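Side-chain contacts in 11S globulin (Wrightia tinctoria, PDB 5WXU), which probably serves as a nutrient reservoir in the seed and binds the plant hormone auxin, indole-3-acetic acid: residues 243-246 / 247-251; 427-431 / 432-436. All coordinates share one frame; numbering follows the deposited sequence. Where two conformers were deposited one is given.

Contact 1: 243-246 / 247-251; sequences EIIK and KLQSE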
loop_
_atom_site.group_PDB
_atom_site.type_symbol
_atom_site.label_atom_id
_atom_site.label_comp_id
_atom_site.label_asym_id
_atom_site.label_seq_id
_atom_site.Cartn_x
_atom_site.Cartn_y
_atom_site.Cartn_z
ATOM N N GLU B 243 -46.444 10.809 16.174
ATOM C CA GLU B 243 -46.239 11.849 17.155
ATOM C C GLU B 243 -44.865 11.828 17.820
ATOM O O GLU B 243 -44.339 12.882 18.079
ATOM C CB GLU B 243 -47.384 11.856 18.201
ATOM C CG GLU B 243 -48.740 12.350 17.621
ATOM C CD GLU B 243 -48.793 13.846 17.207
ATOM O OE1 GLU B 243 -48.329 14.749 17.963
ATOM O OE2 GLU B 243 -49.351 14.139 16.114
ATOM N N ILE B 244 -44.302 10.638 18.088
ATOM C CA ILE B 244 -42.873 10.498 18.408
ATOM C C ILE B 244 -42.023 11.159 17.306
ATOM O O ILE B 244 -41.063 11.891 17.594
ATOM C CB ILE B 244 -42.466 9.029 18.609
ATOM C CG1 ILE B 244 -43.020 8.507 19.930
ATOM C CG2 ILE B 244 -40.969 8.894 18.567
ATOM C CD1 ILE B 244 -42.637 7.093 20.280
ATOM N N ILE B 245 -42.383 10.928 16.036
ATOM C CA ILE B 245 -41.582 11.499 14.949
ATOM C C ILE B 245 -41.716 12.996 14.957
ATOM O O ILE B 245 -40.816 13.702 14.598
ATOM C CB ILE B 245 -41.951 10.935 13.523
ATOM C CG1 ILE B 245 -41.801 9.416 13.499
ATOM C CG2 ILE B 245 -41.061 11.571 12.434
ATOM C CD1 ILE B 245 -40.432 8.873 13.784
ATOM N N LYS B 246 -42.862 13.514 15.319
ATOM C CA LYS B 246 -42.981 14.981 15.413
ATOM C C LYS B 246 -42.097 15.649 16.456
ATOM O O LYS B 246 -41.596 16.754 16.201
ATOM C CB LYS B 246 -44.450 15.392 15.594
ATOM C CG LYS B 246 -45.172 15.358 14.245
ATOM C CD LYS B 246 -46.643 15.710 14.393
ATOM C CE LYS B 246 -47.301 15.819 13.015
ATOM N NZ LYS B 246 -48.675 16.413 13.031
ATOM N N LYS B 247 -41.832 14.922 17.531
ATOM C CA LYS B 247 -40.818 15.295 18.520
ATOM C C LYS B 247 -39.381 15.231 17.922
ATOM O O LYS B 247 -38.555 16.120 18.244
ATOM C CB LYS B 247 -40.928 14.436 19.765
ATOM C CG LYS B 247 -42.258 14.649 20.528
ATOM C CD LYS B 247 -42.445 13.704 21.726
ATOM C CE LYS B 247 -43.813 14.003 22.375
ATOM N NZ LYS B 247 -44.276 12.906 23.270
ATOM N N LEU B 248 -39.091 14.214 17.065
ATOM C CA LEU B 248 -37.791 14.225 16.332
ATOM C C LEU B 248 -37.625 15.458 15.477
ATOM O O LEU B 248 -36.515 16.048 15.365
ATOM C CB LEU B 248 -37.587 12.990 15.473
ATOM C CG LEU B 248 -37.013 11.763 16.165
ATOM C CD1 LEU B 248 -37.919 11.220 17.199
ATOM C CD2 LEU B 248 -36.737 10.646 15.137
ATOM N N GLN B 249 -38.735 15.880 14.878
ATOM C CA GLN B 249 -38.780 17.079 14.020
ATOM C C GLN B 249 -38.781 18.362 14.807
ATOM O O GLN B 249 -38.638 19.424 14.230
ATOM C CB GLN B 249 -39.989 17.044 13.044
ATOM C CG GLN B 249 -39.996 15.796 12.171
ATOM C CD GLN B 249 -41.163 15.782 11.203
ATOM O OE1 GLN B 249 -42.307 15.965 11.597
ATOM N NE2 GLN B 249 -40.863 15.598 9.915
ATOM N N SER B 250 -38.923 18.238 16.119
ATOM C CA SER B 250 -38.712 19.342 17.047
ATOM C C SER B 250 -39.755 20.384 16.842
ATOM O O SER B 250 -39.479 21.536 16.994
ATOM C CB SER B 250 -37.327 19.990 16.884
ATOM O OG SER B 250 -36.949 20.770 18.039
ATOM N N GLU B 251 -40.949 20.007 16.442
ATOM C CA GLU B 251 -41.931 21.049 16.255
ATOM C C GLU B 251 -42.319 21.553 17.675
ATOM O O GLU B 251 -42.294 20.793 18.718
ATOM C CB GLU B 251 -43.058 20.673 15.247
ATOM C CG GLU B 251 -42.869 21.260 13.789
ATOM C CD GLU B 251 -41.441 21.794 13.419
ATOM O OE1 GLU B 251 -41.041 22.908 13.891
ATOM O OE2 GLU B 251 -40.719 21.139 12.612
#

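Contact 2: 427-431 / 432-436; sequences RAVPL and DVWIN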
loop_
_atom_site.group_PDB
_atom_site.type_symbol
_atom_site.label_atom_id
_atom_site.label_comp_id
_atom_site.label_asym_id
_atom_site.label_seq_id
_atom_site.Cartn_x
_atom_site.Cartn_y
_atom_site.Cartn_z
ATOM N N ARG B 427 21.861 26.191 5.100
ATOM C CA ARG B 427 22.925 25.240 5.423
ATOM C C ARG B 427 23.153 24.221 4.316
ATOM O O ARG B 427 24.266 23.821 4.063
ATOM C CB ARG B 427 22.658 24.461 6.710
ATOM C CG ARG B 427 22.691 25.257 8.015
ATOM C CD ARG B 427 22.811 24.310 9.186
ATOM N NE ARG B 427 23.121 25.078 10.396
ATOM C CZ ARG B 427 23.949 24.702 11.357
ATOM N NH1 ARG B 427 24.614 23.561 11.315
ATOM N NH2 ARG B 427 24.155 25.535 12.385
ATOM N N ALA B 428 22.050 23.775 3.697
ATOM C CA ALA B 428 22.080 22.719 2.721
ATOM C C ALA B 428 22.663 23.103 1.406
ATOM O O ALA B 428 23.021 22.218 0.626
ATOM C CB ALA B 428 20.679 22.131 2.569
ATOM N N VAL B 429 22.659 24.412 1.093
ATOM C CA VAL B 429 23.201 24.919 -0.143
ATOM C C VAL B 429 24.725 25.249 0.031
ATOM O O VAL B 429 25.133 25.722 1.088
ATOM C CB VAL B 429 22.344 26.146 -0.578
ATOM C CG1 VAL B 429 22.956 26.960 -1.739
ATOM C CG2 VAL B 429 20.902 25.683 -0.932
ATOM N N PRO B 430 25.545 24.989 -0.996
ATOM C CA PRO B 430 26.964 25.373 -0.897
ATOM C C PRO B 430 27.136 26.818 -0.505
ATOM O O PRO B 430 26.415 27.680 -1.009
ATOM C CB PRO B 430 27.495 25.060 -2.285
ATOM C CG PRO B 430 26.625 23.939 -2.791
ATOM C CD PRO B 430 25.258 24.363 -2.303
ATOM N N LEU B 431 28.089 27.087 0.388
ATOM C CA LEU B 431 28.382 28.473 0.775
ATOM C C LEU B 431 28.629 29.391 -0.422
ATOM O O LEU B 431 28.149 30.537 -0.439
ATOM C CB LEU B 431 29.687 28.585 1.583
ATOM C CG LEU B 431 29.856 28.839 3.057
ATOM C CD1 LEU B 431 31.302 29.286 3.243
ATOM C CD2 LEU B 431 28.880 29.732 3.795
ATOM N N ASP B 432 29.336 28.870 -1.433
ATOM C CA ASP B 432 29.686 29.693 -2.586
ATOM C C ASP B 432 28.506 30.092 -3.460
ATOM O O ASP B 432 28.536 31.099 -4.227
ATOM C CB ASP B 432 30.788 29.033 -3.416
ATOM C CG ASP B 432 31.644 30.071 -4.217
ATOM O OD1 ASP B 432 31.719 31.240 -3.790
ATOM O OD2 ASP B 432 32.206 29.657 -5.238
ATOM N N VAL B 433 27.412 29.313 -3.359
ATOM C CA VAL B 433 26.163 29.754 -4.014
ATOM C C VAL B 433 25.659 31.033 -3.366
ATOM O O VAL B 433 25.319 31.983 -4.092
ATOM C CB VAL B 433 25.054 28.651 -3.997
ATOM C CG1 VAL B 433 23.691 29.157 -4.427
ATOM C CG2 VAL B 433 25.437 27.495 -4.885
ATOM N N TRP B 434 25.645 31.088 -2.039
ATOM C CA TRP B 434 25.139 32.283 -1.332
ATOM C C TRP B 434 26.143 33.443 -1.498
ATOM O O TRP B 434 25.732 34.571 -1.621
ATOM C CB TRP B 434 24.932 31.976 0.108
ATOM C CG TRP B 434 23.944 30.827 0.382
ATOM C CD1 TRP B 434 24.145 29.802 1.263
ATOM C CD2 TRP B 434 22.612 30.673 -0.114
ATOM N NE1 TRP B 434 23.028 29.004 1.350
ATOM C CE2 TRP B 434 22.083 29.478 0.468
ATOM C CE3 TRP B 434 21.842 31.369 -1.042
ATOM C CZ2 TRP B 434 20.795 29.017 0.198
ATOM C CZ3 TRP B 434 20.539 30.883 -1.368
ATOM C CH2 TRP B 434 20.022 29.723 -0.718
ATOM N N ILE B 435 27.417 33.116 -1.490
ATOM C CA ILE B 435 28.456 34.173 -1.737
ATOM C C ILE B 435 28.122 34.910 -3.024
ATOM O O ILE B 435 28.032 36.149 -3.029
ATOM C CB ILE B 435 29.866 33.581 -1.774
ATOM C CG1 ILE B 435 30.342 33.280 -0.341
ATOM C CG2 ILE B 435 30.847 34.487 -2.598
ATOM C CD1 ILE B 435 31.449 32.257 -0.269
ATOM N N ASN B 436 27.864 34.157 -4.102
ATOM C CA ASN B 436 27.550 34.731 -5.380
ATOM C C ASN B 436 26.173 35.331 -5.537
ATOM O O ASN B 436 25.998 36.409 -6.158
ATOM C CB ASN B 436 27.839 33.733 -6.485
ATOM C CG ASN B 436 29.309 33.565 -6.721
ATOM O OD1 ASN B 436 29.921 34.352 -7.498
ATOM N ND2 ASN B 436 29.920 32.553 -6.085
#

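Contact 1: 243-246 / 247-251
Glu243 and Lys247 meet through the backbone: Glu243 O accepts from Lys247 N at 3.3 Å, a rather long bond of the helical i to i+4 kind. The carboxylate of Glu243 turns instead to its own segment, where OE2 forms a long salt bridge of 3.9 Å with Lys246 NZ. Lys247 NZ has a weak, long ion pair with Glu444 of the second subunit.

Ile244 is buried. It lies side by side with Leu248, both pointing the same way, and CG2 touches Leu248 CD1 at 4.1 Å; this branch is brought there by standing anti to the backbone N. Branched hydrocarbon suits both positions, since both are buried and Phe438 of the second subunit packs on Leu248; Glu444 of that subunit neighbours Ile244.

Ile245 meets the same leucine, its CD1 lying 4.3 Å from the other methyl, Leu248 CD2, so that Leu248 sits against both isoleucines. Its side chain also rests on Pro231 and Leu234, joining helix 242-248 to helix 231-238, part of the helical extension beside the N-terminal cupin barrel. Gln249 N bonds to Ile245 O at 3.0 Å.

Past Leu248 the helix closes in a Schellman motif, with Lys246 O taking the farther of its two bonds. Ser250 takes positive phi (67°), and the chain folds back through two weak bonds, Glu251 N to Lys246 O (3.3 Å, N-H...O 172°) and Ser250 N to Lys247 O (3.0 Å). The side chains of Lys246 and Gln249 cross obliquely, with the aliphatic CG of the lysine 3.9 Å from Gln249 OE1 and its extended chain carrying NZ out to the Glu243 carboxylate. Gln249 NE2 donates to Phe226 O, and a leucine in its place would probably leave Phe226 O without this donor.

Contact 2: 427-431 / 432-436
Val429 presses its whole branched end against the indole of Trp434, crossing it at about a right angle. CB lies 3.4 Å from Trp434 CZ2, while CG1 stands over one ring face in a CH-pi contact, 3.9 Å from the centroid of the six-membered ring and 29° off its normal. With CG1 anti to the backbone N (chi1 169°), the same methyl also reaches Val433 CB at 3.5 Å, so one beta-branched residue packs against two neighbours. Trp434 NE1 donates to Ile426 O, which fixes how the indole is turned.

The side chains of Leu431 and Ile435 pack more loosely, CB to CD1 being 4.5 Å, and the backbone does the joining: Ile435 N donates to Leu431 O at 2.9 Å. The third subunit covers part of this side, and its Arg266 pairs with the Asp432 carboxylate. Asp432 O is gripped twice by Asn436, from opposite faces of its plane, by N and by ND2; the latter bond is 2.7 Å long and nearly straight.

The ring of Pro430 holds phi near -52°, and Pro430 O accepts a weak bond of 3.0 Å from Val433 N. Since proline offers no capping side chain, Leu431 N is bonded instead by Asp146 OD2 of the third subunit. Pro430 is thus the N-cap of helix 431-438, in the helical extension of the C-terminal cupin module of 11S globulins.

In the fold
Contacts 1 and 2 lie on opposite sides of the chain's centre, with centres 71 Å apart and nearest atoms about 59 Å apart, without touching. The hexamer brings their surroundings together: Phe438, which packs on contact 1 from the second subunit, lies on that subunit's copy of the helix that contact 2 begins. Conversely, contact 2 meets Arg255 and Arg266 of the third subunit, a little farther along the chain from that subunit's helix 242-248. Contact 1 is remote from the known sites. Contact 2 includes Arg427, seen to bind indole-3-acetate in a structure of this protein, though not on this chain here, and its Val429 side chain lies about 13 Å from a bound indole-3-acetic acid.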